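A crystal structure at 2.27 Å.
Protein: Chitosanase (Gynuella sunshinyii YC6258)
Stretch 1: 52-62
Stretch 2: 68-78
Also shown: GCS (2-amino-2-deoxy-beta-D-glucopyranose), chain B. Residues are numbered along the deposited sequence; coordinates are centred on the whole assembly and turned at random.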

# COMPACT_ATOMS: atom_id res chain seq x y z
N ASP A 52 11.22 -4.39 2.38
CA ASP A 52 10.88 -3.00 2.78
C ASP A 52 10.99 -2.87 4.29
O ASP A 52 11.33 -1.82 4.74
CB ASP A 52 9.63 -2.46 2.07
CG ASP A 52 8.36 -3.22 2.34
OD1 ASP A 52 7.30 -2.64 2.21
OD2 ASP A 52 8.47 -4.38 2.67
N MET A 53 10.79 -3.97 5.02
CA MET A 53 11.00 -3.93 6.48
C MET A 53 12.50 -3.73 6.74
O MET A 53 12.84 -2.99 7.63
CB MET A 53 10.52 -5.21 7.15
CG MET A 53 11.05 -5.36 8.53
SD MET A 53 10.40 -6.78 9.38
CE MET A 53 8.71 -6.27 9.64
N LEU A 54 13.34 -4.35 5.93
CA LEU A 54 14.80 -4.24 6.04
C LEU A 54 15.23 -2.79 5.79
O LEU A 54 15.99 -2.30 6.56
CB LEU A 54 15.47 -5.18 5.04
CG LEU A 54 16.98 -4.98 4.92
CD1 LEU A 54 17.69 -5.46 6.16
CD2 LEU A 54 17.53 -5.67 3.71
N GLU A 55 14.72 -2.16 4.74
CA GLU A 55 15.12 -0.80 4.46
C GLU A 55 14.78 0.14 5.61
O GLU A 55 15.59 1.00 5.97
CB GLU A 55 14.48 -0.32 3.16
CG GLU A 55 15.06 1.00 2.75
CD GLU A 55 14.30 1.62 1.62
OE1 GLU A 55 14.55 2.81 1.35
OE2 GLU A 55 13.46 0.93 1.01
N VAL A 56 13.60 -0.03 6.22
CA VAL A 56 13.22 0.83 7.33
C VAL A 56 14.23 0.70 8.47
O VAL A 56 14.77 1.70 8.98
CB VAL A 56 11.79 0.50 7.80
CG1 VAL A 56 11.48 1.19 9.11
CG2 VAL A 56 10.75 0.88 6.73
N ILE A 57 14.53 -0.54 8.86
CA ILE A 57 15.42 -0.75 10.00
C ILE A 57 16.83 -0.31 9.65
O ILE A 57 17.51 0.32 10.46
CB ILE A 57 15.33 -2.21 10.48
CG1 ILE A 57 13.93 -2.45 11.06
CG2 ILE A 57 16.42 -2.56 11.54
CD1 ILE A 57 13.57 -3.91 11.30
N GLN A 58 17.28 -0.58 8.42
CA GLN A 58 18.61 -0.12 8.02
C GLN A 58 18.71 1.40 8.07
O GLN A 58 19.66 1.95 8.65
CB GLN A 58 18.97 -0.63 6.63
CG GLN A 58 19.54 -2.04 6.66
CD GLN A 58 19.90 -2.59 5.29
OE1 GLN A 58 19.37 -2.15 4.26
NE2 GLN A 58 20.79 -3.58 5.28
N ARG A 59 17.75 2.10 7.49
CA ARG A 59 17.82 3.55 7.53
C ARG A 59 17.76 4.05 8.96
O ARG A 59 18.48 4.98 9.33
CB ARG A 59 16.71 4.17 6.68
CG ARG A 59 16.84 3.74 5.25
CD ARG A 59 15.81 4.40 4.37
NE ARG A 59 16.07 5.82 4.25
CZ ARG A 59 15.42 6.61 3.41
NH1 ARG A 59 14.47 6.10 2.64
NH2 ARG A 59 15.70 7.90 3.36
N TYR A 60 16.93 3.43 9.79
CA TYR A 60 16.84 3.85 11.18
C TYR A 60 18.15 3.61 11.90
O TYR A 60 18.57 4.42 12.74
CB TYR A 60 15.70 3.11 11.86
CG TYR A 60 15.46 3.50 13.30
CD1 TYR A 60 15.12 4.81 13.65
CD2 TYR A 60 15.54 2.55 14.32
CE1 TYR A 60 14.89 5.16 14.98
CE2 TYR A 60 15.31 2.89 15.65
CZ TYR A 60 15.00 4.20 15.98
OH TYR A 60 14.76 4.54 17.30
N SER A 61 18.84 2.52 11.56
CA SER A 61 20.07 2.16 12.24
C SER A 61 21.21 3.08 11.85
O SER A 61 22.16 3.25 12.62
CB SER A 61 20.41 0.71 11.94
OG SER A 61 19.49 -0.14 12.61
N ARG A 62 21.13 3.69 10.67
CA ARG A 62 22.11 4.71 10.34
C ARG A 62 21.88 5.99 11.15
O ARG A 62 22.83 6.69 11.48
CB ARG A 62 22.10 4.97 8.83
CG ARG A 62 23.22 5.86 8.36
CD ARG A 62 24.50 5.07 8.08
NE ARG A 62 25.61 5.95 7.72
CZ ARG A 62 26.30 6.70 8.58
NH1 ARG A 62 27.28 7.47 8.14
NH2 ARG A 62 26.00 6.68 9.88
N ILE A 68 16.96 -1.13 19.47
CA ILE A 68 16.52 -2.47 19.80
C ILE A 68 16.27 -3.37 18.59
O ILE A 68 16.11 -4.58 18.76
CB ILE A 68 15.26 -2.34 20.67
CG1 ILE A 68 14.17 -1.61 19.87
CG2 ILE A 68 15.60 -1.59 21.96
CD1 ILE A 68 12.89 -1.32 20.65
N LEU A 69 16.23 -2.84 17.37
CA LEU A 69 15.98 -3.66 16.18
C LEU A 69 17.25 -4.11 15.48
O LEU A 69 17.17 -4.94 14.57
CB LEU A 69 15.09 -2.91 15.17
CG LEU A 69 13.70 -2.52 15.64
CD1 LEU A 69 13.07 -1.57 14.63
CD2 LEU A 69 12.84 -3.74 15.80
N VAL A 70 18.40 -3.58 15.88
CA VAL A 70 19.65 -3.92 15.19
C VAL A 70 19.94 -5.42 15.18
O VAL A 70 20.46 -5.92 14.17
CB VAL A 70 20.81 -3.09 15.76
CG1 VAL A 70 22.09 -3.40 15.01
CG2 VAL A 70 20.48 -1.61 15.66
N PRO A 71 19.67 -6.19 16.24
CA PRO A 71 20.05 -7.61 16.20
C PRO A 71 19.38 -8.40 15.08
O PRO A 71 19.86 -9.49 14.73
CB PRO A 71 19.63 -8.13 17.58
CG PRO A 71 19.63 -6.92 18.45
CD PRO A 71 19.12 -5.83 17.56
N PHE A 72 18.30 -7.89 14.49
CA PHE A 72 17.62 -8.62 13.43
C PHE A 72 18.19 -8.34 12.05
O PHE A 72 17.82 -9.02 11.10
CB PHE A 72 16.13 -8.32 13.48
CG PHE A 72 15.48 -8.70 14.78
CD1 PHE A 72 15.12 -10.03 15.04
CD2 PHE A 72 15.25 -7.75 15.77
CE1 PHE A 72 14.53 -10.40 16.25
CE2 PHE A 72 14.65 -8.11 16.99
CZ PHE A 72 14.29 -9.44 17.23
N LEU A 73 19.12 -7.39 11.92
CA LEU A 73 19.62 -7.02 10.60
C LEU A 73 20.26 -8.18 9.83
O LEU A 73 19.94 -8.32 8.63
CB LEU A 73 20.60 -5.85 10.74
CG LEU A 73 19.91 -4.48 10.82
CD1 LEU A 73 20.96 -3.40 11.05
CD2 LEU A 73 19.15 -4.24 9.53
N PRO A 74 21.13 -9.00 10.41
CA PRO A 74 21.60 -10.19 9.66
C PRO A 74 20.47 -11.08 9.15
O PRO A 74 20.46 -11.44 7.97
CB PRO A 74 22.48 -10.91 10.69
CG PRO A 74 22.97 -9.82 11.57
CD PRO A 74 21.79 -8.90 11.72
N ARG A 75 19.52 -11.43 10.02
CA ARG A 75 18.44 -12.33 9.61
C ARG A 75 17.56 -11.69 8.54
O ARG A 75 17.29 -12.31 7.50
CB ARG A 75 17.62 -12.72 10.84
CG ARG A 75 16.68 -13.90 10.62
CD ARG A 75 17.29 -14.94 9.67
NE ARG A 75 16.32 -15.99 9.37
CZ ARG A 75 16.35 -16.78 8.30
NH1 ARG A 75 17.32 -16.66 7.40
NH2 ARG A 75 15.41 -17.69 8.14
N LEU A 76 17.10 -10.46 8.78
CA LEU A 76 16.34 -9.72 7.77
C LEU A 76 17.10 -9.64 6.45
O LEU A 76 16.51 -9.80 5.38
CB LEU A 76 16.03 -8.32 8.29
CG LEU A 76 15.17 -8.31 9.56
CD1 LEU A 76 14.97 -6.88 10.03
CD2 LEU A 76 13.85 -9.01 9.34
N GLN A 77 18.41 -9.40 6.52
CA GLN A 77 19.23 -9.41 5.31
C GLN A 77 19.09 -10.73 4.56
O GLN A 77 18.89 -10.75 3.34
CB GLN A 77 20.69 -9.15 5.66
CG GLN A 77 21.25 -7.83 5.11
CD GLN A 77 22.54 -7.41 5.82
OE1 GLN A 77 23.21 -8.22 6.46
NE2 GLN A 77 22.89 -6.13 5.68
N GLN A 78 19.20 -11.86 5.28
CA GLN A 78 19.06 -13.16 4.63
C GLN A 78 17.66 -13.33 4.05
O GLN A 78 17.50 -13.78 2.91
CB GLN A 78 19.37 -14.28 5.62
C1 GCS B . 3.43 -5.54 0.07
C2 GCS B . 4.90 -5.26 0.28
C3 GCS B . 5.53 -4.90 -1.03
C4 GCS B . 5.38 -6.02 -2.05
C5 GCS B . 3.93 -6.49 -1.92
C6 GCS B . 3.54 -7.70 -2.72
N2 GCS B . 5.18 -4.28 1.28
O1 GCS B . 2.66 -5.92 1.21
O3 GCS B . 6.86 -4.68 -0.77
O4 GCS B . 5.99 -5.81 -3.03
O5 GCS B . 3.53 -6.74 -0.59
O6 GCS B . 4.52 -8.68 -2.76

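Stretch 2 packs against the helix formed by residues 52-62, and the two chain directions are roughly antiparallel: the axis of helix 73-78 runs at 148° to that of helix 52-62, with a closest approach of 9.5 Å. The early residues of stretch 2 therefore meet the C-terminal part of the first helix, and the later ones meet its N-terminal part. The contact buries 539 Å² in total and is largely apolar.

Ile-68 makes no contact with the first helix. Leu-69 is the first residue to engage it; its side chain points toward the helix and is buried, with CD1 lying 3.8 Å from CG1 of Ile-57. Val-70 is set sideways at the border of the contact, where its CG2 lies 3.5 Å from OG of Ser-61. That hydroxyl donates a hydrogen bond to its own helix, from Ser-61 OG to Ile-57 O at 3.0 Å, so a polar group bound to the backbone one turn earlier can lie against a methyl group. Pro-71 is out of reach, and although the CA-to-CB bond of Phe-72 points toward the helix, the end of its side chain leads away.

Leu-73 fills a hole in the first helix. Its CA-to-CB bond is directed sideways, but the end of the side chain comes nearer and settles as a knob among Leu-54, Ile-57, Gln-58 and Ser-61, residues on successive turns of one helix face. CD2 of Leu-73 lies 3.6 Å from CG of Gln-58, 3.8 Å from CG2 of Ile-57 and 3.9 Å from CD1 of Leu-54, while its CD1 approaches OG of Ser-61 at 3.9 Å. One methyl thus touches three of the four residues lining the hole and the other reaches the fourth.

Pro-74 points away and Arg-75 is out of reach, so the next contact falls one turn after Leu-73, at Leu-76. This buried side chain points toward the first helix: its CD1 is 3.5 Å from CD1 of Ile-57, its CD2 is 4.1 Å from SD of Met-53, and its CB is 3.9 Å from CD1 of Leu-54. Ile-57 consequently touches Leu-69, Leu-73 and Leu-76 and links the two ends of the apolar contact.

Gln-77 extends along the exposed margin. Its backbone N, hydrogen-bonded to Leu-73 O at 2.8 Å within its own helix, lies 4.0 Å from CD1 of Leu-54, and the end of its side chain comes nearer to the first helix. Gln-78 makes no contact.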